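Local coordinates for GRAS family transcription factor containing protein, expressed (Oryza sativa Japonica Group, PDB 5HYZ) that probably acts as a transcription factor in plant development and abiotic stress resistance, binding DNA through its GRAS domain, at residues Y46-C57 against G289-E300. Sequence-based numbering, arbitrary orientation.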
ATOM      1  N   TYR A  46      12.091 -22.914 -15.635  1.00 21.48           N
ATOM      2  CA  TYR A  46      10.783 -23.002 -16.279  1.00 17.93           C
ATOM      3  C   TYR A  46      10.897 -22.949 -17.799  1.00 20.41           C
ATOM      4  O   TYR A  46      10.146 -23.623 -18.510  1.00 21.95           O
ATOM      5  CB  TYR A  46       9.866 -21.889 -15.768  1.00 20.38           C
ATOM      6  CG  TYR A  46       9.611 -22.105 -14.293  1.00 23.68           C
ATOM      7  CD1 TYR A  46       8.748 -23.126 -13.868  1.00 25.81           C
ATOM      8  CD2 TYR A  46      10.247 -21.326 -13.329  1.00 22.98           C
ATOM      9  CE1 TYR A  46       8.516 -23.351 -12.518  1.00 25.37           C
ATOM     10  CE2 TYR A  46      10.023 -21.554 -11.987  1.00 23.20           C
ATOM     11  CZ  TYR A  46       9.171 -22.579 -11.597  1.00 24.36           C
ATOM     12  OH  TYR A  46       8.973 -22.793 -10.254  1.00 26.62           O
ATOM     13  N   PHE A  47      11.835 -22.144 -18.307  1.00 18.96           N
ATOM     14  CA  PHE A  47      12.006 -22.114 -19.774  1.00 18.97           C
ATOM     15  C   PHE A  47      12.574 -23.402 -20.355  1.00 19.84           C
ATOM     16  O   PHE A  47      12.183 -23.817 -21.420  1.00 20.64           O
ATOM     17  CB  PHE A  47      12.893 -20.933 -20.169  1.00 23.88           C
ATOM     18  CG  PHE A  47      12.111 -19.684 -20.412  1.00 22.06           C
ATOM     19  CD1 PHE A  47      11.638 -18.920 -19.338  1.00 20.12           C
ATOM     20  CD2 PHE A  47      11.827 -19.277 -21.699  1.00 20.14           C
ATOM     21  CE1 PHE A  47      10.909 -17.740 -19.570  1.00 17.39           C
ATOM     22  CE2 PHE A  47      11.055 -18.131 -21.938  1.00 21.25           C
ATOM     23  CZ  PHE A  47      10.611 -17.354 -20.856  1.00 19.90           C
ATOM     24  N   ALA A  48      13.502 -24.025 -19.665  1.00 21.36           N
ATOM     25  CA  ALA A  48      14.087 -25.270 -20.159  1.00 24.04           C
ATOM     26  C   ALA A  48      13.074 -26.364 -20.120  1.00 24.52           C
ATOM     27  O   ALA A  48      13.047 -27.231 -20.979  1.00 24.27           O
ATOM     28  CB  ALA A  48      15.313 -25.641 -19.322  1.00 26.74           C
ATOM     29  N   ASP A  49      12.203 -26.328 -19.115  1.00 23.92           N
ATOM     30  CA  ASP A  49      11.093 -27.276 -19.078  1.00 25.11           C
ATOM     31  C   ASP A  49      10.159 -27.116 -20.272  1.00 27.83           C
ATOM     32  O   ASP A  49       9.729 -28.101 -20.914  1.00 23.67           O
ATOM     33  CB  ASP A  49      10.329 -27.103 -17.766  1.00 27.30           C
ATOM     34  CG  ASP A  49       9.322 -28.218 -17.517  1.00 38.75           C
ATOM     35  OD1 ASP A  49       9.721 -29.243 -16.934  1.00 44.43           O
ATOM     36  OD2 ASP A  49       8.146 -28.076 -17.916  1.00 40.90           O
ATOM     37  N   ALA A  50       9.811 -25.862 -20.567  1.00 21.79           N
ATOM     38  CA  ALA A  50       8.918 -25.632 -21.685  1.00 21.18           C
ATOM     39  C   ALA A  50       9.591 -26.061 -22.993  1.00 18.73           C
ATOM     40  O   ALA A  50       8.916 -26.616 -23.873  1.00 23.14           O
ATOM     41  CB  ALA A  50       8.504 -24.124 -21.759  1.00 23.16           C
ATOM     42  N   LEU A  51      10.876 -25.735 -23.137  1.00 21.07           N
ATOM     43  CA  LEU A  51      11.577 -26.106 -24.374  1.00 22.97           C
ATOM     44  C   LEU A  51      11.592 -27.651 -24.527  1.00 23.93           C
ATOM     45  O   LEU A  51      11.339 -28.204 -25.620  1.00 20.96           O
ATOM     46  CB  LEU A  51      12.962 -25.542 -24.368  1.00 20.35           C
ATOM     47  CG  LEU A  51      13.798 -25.825 -25.607  1.00 22.65           C
ATOM     48  CD1 LEU A  51      13.025 -25.452 -26.899  1.00 25.41           C
ATOM     49  CD2 LEU A  51      15.116 -25.126 -25.533  1.00 22.21           C
ATOM     50  N   SER A  52      11.857 -28.347 -23.419  1.00 23.54           N
ATOM     51  CA  SER A  52      11.772 -29.823 -23.466  1.00 24.20           C
ATOM     52  C   SER A  52      10.438 -30.311 -23.923  1.00 21.97           C
ATOM     53  O   SER A  52      10.365 -31.169 -24.778  1.00 24.53           O
ATOM     54  CB  SER A  52      12.026 -30.465 -22.097  1.00 30.08           C
ATOM     55  OG  SER A  52      13.282 -30.114 -21.609  1.00 37.14           O
ATOM     56  N   ARG A  53       9.372 -29.801 -23.324  1.00 24.02           N
ATOM     57  CA  ARG A  53       8.042 -30.227 -23.740  1.00 27.10           C
ATOM     58  C   ARG A  53       7.757 -29.945 -25.215  1.00 24.78           C
ATOM     59  O   ARG A  53       7.166 -30.765 -25.915  1.00 27.08           O
ATOM     60  CB  ARG A  53       6.966 -29.549 -22.893  1.00 28.66           C
ATOM     61  CG  ARG A  53       6.819 -30.097 -21.500  1.00 39.80           C
ATOM     62  CD  ARG A  53       5.669 -29.387 -20.796  1.00 48.44           C
ATOM     63  NE  ARG A  53       5.019 -30.245 -19.810  1.00 62.35           N
ATOM     64  CZ  ARG A  53       5.279 -30.217 -18.504  1.00 63.52           C
ATOM     65  NH1 ARG A  53       6.181 -29.368 -18.024  1.00 57.65           N
ATOM     66  NH2 ARG A  53       4.641 -31.041 -17.678  1.00 64.75           N
ATOM     67  N   ARG A  54       8.170 -28.771 -25.682  1.00 25.86           N
ATOM     68  CA  ARG A  54       8.049 -28.454 -27.110  1.00 22.42           C
ATOM     69  C   ARG A  54       8.736 -29.523 -27.981  1.00 25.03           C
ATOM     70  O   ARG A  54       8.172 -30.001 -28.955  1.00 24.52           O
ATOM     71  CB  ARG A  54       8.674 -27.068 -27.412  1.00 23.53           C
ATOM     72  CG  ARG A  54       8.403 -26.592 -28.855  1.00 23.84           C
ATOM     73  CD  ARG A  54       9.064 -25.252 -29.066  1.00 27.78           C
ATOM     74  NE  ARG A  54       8.949 -24.784 -30.448  1.00 27.97           N
ATOM     75  CZ  ARG A  54       7.892 -24.181 -30.988  1.00 26.71           C
ATOM     76  NH1 ARG A  54       6.793 -23.932 -30.296  1.00 27.22           N
ATOM     77  NH2 ARG A  54       7.961 -23.779 -32.259  1.00 30.53           N
ATOM     78  N   LEU A  55       9.962 -29.873 -27.616  1.00 23.77           N
ATOM     79  CA  LEU A  55      10.723 -30.854 -28.390  1.00 25.36           C
ATOM     80  C   LEU A  55      10.109 -32.233 -28.299  1.00 26.46           C
ATOM     81  O   LEU A  55      10.109 -32.967 -29.271  1.00 31.83           O
ATOM     82  CB  LEU A  55      12.168 -30.870 -27.914  1.00 23.34           C
ATOM     83  CG  LEU A  55      12.854 -29.580 -28.295  1.00 29.96           C
ATOM     84  CD1 LEU A  55      14.302 -29.539 -27.881  1.00 29.82           C
ATOM     85  CD2 LEU A  55      12.695 -29.373 -29.791  1.00 35.56           C
ATOM     86  N   ALA A  56       9.538 -32.572 -27.146  1.00 23.39           N
ATOM     87  CA  ALA A  56       8.975 -33.901 -26.968  1.00 25.91           C
ATOM     88  C   ALA A  56       7.700 -34.062 -27.785  1.00 31.84           C
ATOM     89  O   ALA A  56       7.411 -35.138 -28.311  1.00 30.54           O
ATOM     90  CB  ALA A  56       8.695 -34.158 -25.499  1.00 26.21           C
ATOM     91  N   CYS A  57       6.907 -32.997 -27.895  1.00 32.01           N
ATOM     92  CA  CYS A  57       5.660 -33.135 -28.646  1.00 39.51           C
ATOM     93  C   CYS A  57       5.880 -33.139 -30.154  1.00 44.09           C
ATOM     94  O   CYS A  57       5.089 -33.723 -30.898  1.00 50.21           O
ATOM     95  CB  CYS A  57       4.676 -32.042 -28.242  1.00 41.51           C
ATOM     96  SG  CYS A  57       4.221 -32.212 -26.497  1.00 57.88           S
ATOM     97  N   GLY A 289       5.166 -19.850 -14.709  1.00 25.25           N
ATOM     98  CA  GLY A 289       5.582 -21.081 -15.398  1.00 23.81           C
ATOM     99  C   GLY A 289       4.575 -21.601 -16.398  1.00 25.47           C
ATOM    100  O   GLY A 289       4.918 -22.025 -17.523  1.00 26.07           O
ATOM    101  N   GLU A 290       3.297 -21.557 -16.025  1.00 23.29           N
ATOM    102  CA  GLU A 290       2.249 -21.938 -16.969  1.00 25.88           C
ATOM    103  C   GLU A 290       2.189 -20.997 -18.185  1.00 24.97           C
ATOM    104  O   GLU A 290       1.992 -21.441 -19.318  1.00 23.79           O
ATOM    105  CB  GLU A 290       0.882 -21.955 -16.281  1.00 27.14           C
ATOM    106  CG  GLU A 290       0.790 -23.086 -15.264  1.00 34.25           C
ATOM    107  CD  GLU A 290       0.801 -24.430 -15.976  1.00 38.66           C
ATOM    108  OE1 GLU A 290      -0.227 -24.747 -16.607  1.00 38.52           O
ATOM    109  OE2 GLU A 290       1.861 -25.101 -15.974  1.00 38.30           O
ATOM    110  N   ARG A 291       2.339 -19.691 -17.950  1.00 22.46           N
ATOM    111  CA  ARG A 291       2.335 -18.742 -19.072  1.00 21.63           C
ATOM    112  C   ARG A 291       3.499 -18.997 -20.017  1.00 17.87           C
ATOM    113  O   ARG A 291       3.364 -18.921 -21.256  1.00 21.81           O
ATOM    114  CB  ARG A 291       2.384 -17.305 -18.550  1.00 18.00           C
ATOM    115  CG  ARG A 291       1.034 -16.935 -17.899  1.00 21.40           C
ATOM    116  CD  ARG A 291       1.125 -15.635 -17.095  1.00 22.27           C
ATOM    117  NE  ARG A 291      -0.168 -15.384 -16.424  1.00 25.19           N
ATOM    118  CZ  ARG A 291      -0.460 -14.277 -15.749  1.00 27.10           C
ATOM    119  NH1 ARG A 291       0.447 -13.314 -15.624  1.00 26.54           N
ATOM    120  NH2 ARG A 291      -1.658 -14.158 -15.181  1.00 28.03           N
ATOM    121  N   ILE A 292       4.639 -19.296 -19.423  1.00 19.76           N
ATOM    122  CA  ILE A 292       5.844 -19.630 -20.203  1.00 22.62           C
ATOM    123  C   ILE A 292       5.562 -20.882 -21.057  1.00 24.73           C
ATOM    124  O   ILE A 292       5.872 -20.915 -22.245  1.00 22.52           O
ATOM    125  CB  ILE A 292       7.040 -19.818 -19.247  1.00 20.13           C
ATOM    126  CG1 ILE A 292       7.469 -18.444 -18.672  1.00 18.16           C
ATOM    127  CG2 ILE A 292       8.276 -20.418 -19.949  1.00 19.93           C
ATOM    128  CD1 ILE A 292       8.313 -18.581 -17.381  1.00 20.28           C
ATOM    129  N   GLN A 293       4.961 -21.917 -20.452  1.00 22.76           N
ATOM    130  CA  GLN A 293       4.562 -23.094 -21.217  1.00 26.18           C
ATOM    131  C   GLN A 293       3.692 -22.729 -22.417  1.00 25.15           C
ATOM    132  O   GLN A 293       3.835 -23.285 -23.527  1.00 28.07           O
ATOM    133  CB  GLN A 293       3.803 -24.093 -20.314  1.00 26.65           C
ATOM    134  CG  GLN A 293       4.668 -24.721 -19.247  1.00 31.65           C
ATOM    135  CD  GLN A 293       5.527 -25.838 -19.801  1.00 42.51           C
ATOM    136  OE1 GLN A 293       5.238 -26.364 -20.881  1.00 44.67           O
ATOM    137  NE2 GLN A 293       6.600 -26.195 -19.085  1.00 33.00           N
ATOM    138  N   ARG A 294       2.770 -21.796 -22.224  1.00 22.69           N
ATOM    139  CA  ARG A 294       1.874 -21.463 -23.303  1.00 27.59           C
ATOM    140  C   ARG A 294       2.607 -20.714 -24.416  1.00 28.78           C
ATOM    141  O   ARG A 294       2.311 -20.919 -25.587  1.00 31.42           O
ATOM    142  CB  ARG A 294       0.683 -20.665 -22.778  1.00 32.55           C
ATOM    143  CG  ARG A 294      -0.030 -21.454 -21.713  1.00 40.53           C
ATOM    144  CD  ARG A 294      -1.436 -21.035 -21.454  1.00 54.62           C
ATOM    145  NE  ARG A 294      -1.981 -21.839 -20.364  1.00 64.98           N
ATOM    146  CZ  ARG A 294      -1.997 -21.472 -19.085  1.00 56.17           C
ATOM    147  NH1 ARG A 294      -1.516 -20.278 -18.716  1.00 54.82           N
ATOM    148  NH2 ARG A 294      -2.506 -22.298 -18.174  1.00 58.28           N
ATOM    149  N   ALA A 295       3.582 -19.900 -24.060  1.00 25.20           N
ATOM    150  CA  ALA A 295       4.205 -19.035 -25.055  1.00 26.10           C
ATOM    151  C   ALA A 295       5.289 -19.741 -25.855  1.00 30.86           C
ATOM    152  O   ALA A 295       5.519 -19.392 -27.018  1.00 29.66           O
ATOM    153  CB  ALA A 295       4.795 -17.824 -24.390  1.00 23.87           C
ATOM    154  N   VAL A 296       5.956 -20.703 -25.210  1.00 25.21           N
ATOM    155  CA  VAL A 296       7.201 -21.249 -25.720  1.00 25.83           C
ATOM    156  C   VAL A 296       7.179 -22.791 -25.757  1.00 28.69           C
ATOM    157  O   VAL A 296       8.143 -23.446 -26.170  1.00 30.03           O
ATOM    158  CB  VAL A 296       8.323 -20.609 -24.842  1.00 33.73           C
ATOM    159  CG1 VAL A 296       9.289 -21.579 -24.227  1.00 37.44           C
ATOM    160  CG2 VAL A 296       8.941 -19.454 -25.577  1.00 31.63           C
ATOM    161  N   GLY A 297       6.041 -23.357 -25.380  1.00 25.89           N
ATOM    162  CA  GLY A 297       5.858 -24.796 -25.330  1.00 26.40           C
ATOM    163  C   GLY A 297       5.430 -25.370 -26.662  1.00 29.17           C
ATOM    164  O   GLY A 297       5.625 -24.754 -27.691  1.00 27.93           O
ATOM    165  N   PRO A 298       4.825 -26.568 -26.643  1.00 35.79           N
ATOM    166  CA  PRO A 298       4.496 -27.290 -27.874  1.00 38.52           C
ATOM    167  C   PRO A 298       3.537 -26.568 -28.801  1.00 43.73           C
ATOM    168  O   PRO A 298       3.703 -26.619 -30.025  1.00 43.95           O
ATOM    169  CB  PRO A 298       3.861 -28.582 -27.359  1.00 40.82           C
ATOM    170  CG  PRO A 298       3.554 -28.352 -25.905  1.00 44.31           C
ATOM    171  CD  PRO A 298       4.589 -27.387 -25.436  1.00 39.81           C
ATOM    172  N   GLU A 299       2.551 -25.890 -28.228  1.00 42.36           N
ATOM    173  CA  GLU A 299       1.392 -25.487 -29.034  1.00 54.40           C
ATOM    174  C   GLU A 299       1.694 -24.430 -30.096  1.00 54.77           C
ATOM    175  O   GLU A 299       2.467 -23.486 -29.860  1.00 53.07           O
ATOM    176  CB  GLU A 299       0.265 -24.995 -28.119  1.00 58.45           C
ATOM    177  CG  GLU A 299      -0.320 -26.081 -27.226  1.00 62.62           C
ATOM    178  CD  GLU A 299      -1.420 -25.554 -26.329  1.00 76.33           C
ATOM    179  OE1 GLU A 299      -1.313 -24.386 -25.873  1.00 73.08           O
ATOM    180  OE2 GLU A 299      -2.391 -26.310 -26.091  1.00 78.70           O
ATOM    181  N   GLU A 300       1.083 -24.585 -31.271  1.00 53.60           N
ATOM    182  CA  GLU A 300       1.227 -23.563 -32.321  1.00 55.70           C
ATOM    183  C   GLU A 300      -0.069 -23.325 -33.098  1.00 53.53           C
ATOM    184  O   GLU A 300      -1.026 -24.117 -33.006  1.00 49.60           O
ATOM    185  CB  GLU A 300       2.352 -23.929 -33.302  1.00 53.52           C
ATOM    186  CG  GLU A 300       3.775 -23.808 -32.731  1.00 55.65           C
ATOM    187  CD  GLU A 300       4.230 -22.354 -32.545  1.00 56.23           C
ATOM    188  OE1 GLU A 300       3.416 -21.425 -32.814  1.00 59.61           O
ATOM    189  OE2 GLU A 300       5.409 -22.143 -32.154  1.00 42.63           O
TER
HETATM  190  O   HOH W   1       7.327 -23.763 -17.574  1.00 37.00           O
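Arg54 meets the chain that follows helix 278-296 with the end of its guanidinium group. NH1 and NH2 both converge on a single carboxylate oxygen, Glu300 OE2, with NH1 at 2.9 Å, while NH1 also donates to Gly297 O at 3.0 Å. Both acceptors lie close to the guanidinium plane, whereas the carboxylate is turned 82° to it and receives the two nitrogens on its anti side. The arginine reaches this far because its CG stands anti to the backbone N (chi1 -172°) and the chain then runs extended, its CD passing 3.5 Å from Val296 O, a buried carbonyl oxygen with no hydrogen-bond partner. One turn further on, Cys57 CB rests against Pro298 CB.

Toward the other end the contact is mainly apolar. Ile292 CG2 sits over one face of the Phe47 ring, 3.7 Å from its centroid and almost on the normal, a CH-pi contact, and CD1 of the same isoleucine reaches Phe47 CE1. Ala50 CB fits against Val296 CG1 at 3.6 Å. Ala50 turns its CB toward the partner helix, and Gly289, with no side chain, lies against the Tyr46 ring; the axes of the two short helical segments approach to 8.9 Å, crossing at -38°. The pair belongs to the helical bundle that accompanies the Rossmann-like core of the GRAS domain, and it joins the predicted leucine repeat region to the predicted PFYRE and SAW regions where they meet. Between the helices a water donates to Tyr46 O and Gly289 O and accepts from Gln293 NE2, helping to fix the rotation of that amide.

Helix 251-272 supplies the second shell: Phe255 packs edge-to-face on Phe47, Phe251 forms a cation-pi contact with Arg54, and Arg254 gives Glu300 OE2 another cationic partner. Arg304 pairs with Glu300 OE1, probably favouring the charged carboxylate.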